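Local atomic coordinates of protein of unknown function with a Fic domain (Bacteroides thetaiotaomicron VPI-5482, PDB entry 3CUC), a protein that is of unknown function but carries a domain of the Fic/DOC family within a largely helical chain. Residues A250-N253 with D254-P257. Numbering follows the deposited sequence.
Sequences ATLN and DILP
T251 and D254 exchange side-chain-to-backbone hydrogen bonds in both directions, a reciprocal pairing as in a capping box. OG1 of T251 accepts from the backbone N of D254 at 3.2 Å. In return, the amide N of T251 donates to OD2 of D254 at 3.2 Å, and this bond is nearly straight at 167°. The amide meets the carboxylate from above its plane, 41° out of it. Rotation about chi1 of T251 (71°) sets the hydroxyl between its own backbone N and carbonyl carbon, facing the turn that follows; CG of D254 lies beside its backbone N, which brings the carboxylate back to T251.

Backbone bonds add weaker closures. O of T251 accepts from N of D254 and, at 3.4 Å, from N of I255, while O of L252 takes a further weak bond from the same I255 N at 3.1 Å.

Apolar contact is sparse and falls to I255. Its CG2 branch rests against CB of A250 at 4.1 Å, and its CG1 approaches CD1 of L252 more loosely. I255 also packs on L184 and Y187 of helix 178-192 and on C236 of helix 226-240, so the turn packs against both helices, and R188 bonds to O of A250.

The chain thus makes a tight turn just ahead of helix 256-277. The amides of T251 and D254, three residues apart, are each bonded by the other residue's side chain. The T251 N-H may favour the ionised form of the D254 carboxylate, while E239 of helix 226-240, which the D254 side chain touches, probably opposes it.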
loop_
_atom_site.group_PDB
_atom_site.type_symbol
_atom_site.label_atom_id
_atom_site.label_comp_id
_atom_site.label_asym_id
_atom_site.label_seq_id
_atom_site.Cartn_x
_atom_site.Cartn_y
_atom_site.Cartn_z
ATOM N N ALA A 250 9.058 -0.135 -15.740
ATOM C CA ALA A 250 9.844 -1.188 -15.096
ATOM C C ALA A 250 9.166 -2.545 -15.279
ATOM O O ALA A 250 7.962 -2.679 -15.047
ATOM C CB ALA A 250 10.027 -0.886 -13.619
ATOM N N THR A 251 9.942 -3.544 -15.696
ATOM C CA THR A 251 9.414 -4.886 -15.941
ATOM C C THR A 251 9.423 -5.697 -14.656
ATOM O O THR A 251 10.056 -5.313 -13.670
ATOM C CB THR A 251 10.248 -5.646 -16.980
ATOM O OG1 THR A 251 11.517 -5.998 -16.409
ATOM C CG2 THR A 251 10.446 -4.800 -18.229
ATOM N N LEU A 252 8.738 -6.833 -14.676
ATOM C CA LEU A 252 8.674 -7.705 -13.505
ATOM C C LEU A 252 10.078 -8.170 -13.091
ATOM O O LEU A 252 10.415 -8.178 -11.904
ATOM C CB LEU A 252 7.761 -8.908 -13.784
ATOM C CG LEU A 252 7.333 -9.752 -12.582
ATOM C CD1 LEU A 252 6.600 -8.900 -11.559
ATOM C CD2 LEU A 252 6.459 -10.909 -13.028
ATOM N N ASN A 253 10.899 -8.525 -14.076
ATOM C CA ASN A 253 12.246 -9.031 -13.812
ATOM C C ASN A 253 13.174 -7.963 -13.237
ATOM O O ASN A 253 14.126 -8.287 -12.524
ATOM C CB ASN A 253 12.856 -9.640 -15.079
ATOM C CG ASN A 253 12.164 -10.935 -15.505
ATOM O OD1 ASN A 253 12.683 -11.687 -16.330
ATOM N ND2 ASN A 253 10.989 -11.198 -14.942
ATOM N N ASP A 254 12.902 -6.699 -13.557
ATOM C CA ASP A 254 13.629 -5.580 -12.954
ATOM C C ASP A 254 13.375 -5.476 -11.448
ATOM O O ASP A 254 14.305 -5.187 -10.684
ATOM C CB ASP A 254 13.241 -4.249 -13.616
ATOM C CG ASP A 254 13.708 -4.143 -15.063
ATOM O OD1 ASP A 254 14.677 -4.834 -15.441
ATOM O OD2 ASP A 254 13.102 -3.354 -15.821
ATOM N N ILE A 255 12.127 -5.718 -11.029
ATOM C CA ILE A 255 11.719 -5.494 -9.635
ATOM C C ILE A 255 11.639 -6.769 -8.783
ATOM O O ILE A 255 10.987 -6.783 -7.732
ATOM C CB ILE A 255 10.368 -4.710 -9.543
ATOM C CG1 ILE A 255 9.165 -5.565 -9.982
ATOM C CG2 ILE A 255 10.440 -3.437 -10.377
ATOM C CD1 ILE A 255 7.848 -5.124 -9.349
ATOM N N LEU A 256 12.333 -7.818 -9.214
ATOM C CA LEU A 256 12.278 -9.120 -8.548
ATOM C C LEU A 256 12.596 -9.083 -7.037
ATOM O O LEU A 256 11.914 -9.749 -6.257
ATOM C CB LEU A 256 13.189 -10.108 -9.278
ATOM C CG LEU A 256 12.944 -11.601 -9.054
ATOM C CD1 LEU A 256 13.002 -12.356 -10.382
ATOM C CD2 LEU A 256 13.949 -12.167 -8.049
ATOM N N PRO A 257 13.610 -8.299 -6.611
ATOM C CA PRO A 257 13.857 -8.212 -5.159
ATOM C C PRO A 257 12.664 -7.655 -4.356
ATOM O O PRO A 257 12.440 -8.072 -3.214
ATOM C CB PRO A 257 15.071 -7.276 -5.051
ATOM C CG PRO A 257 15.658 -7.205 -6.414
ATOM C CD PRO A 257 14.560 -7.480 -7.384
#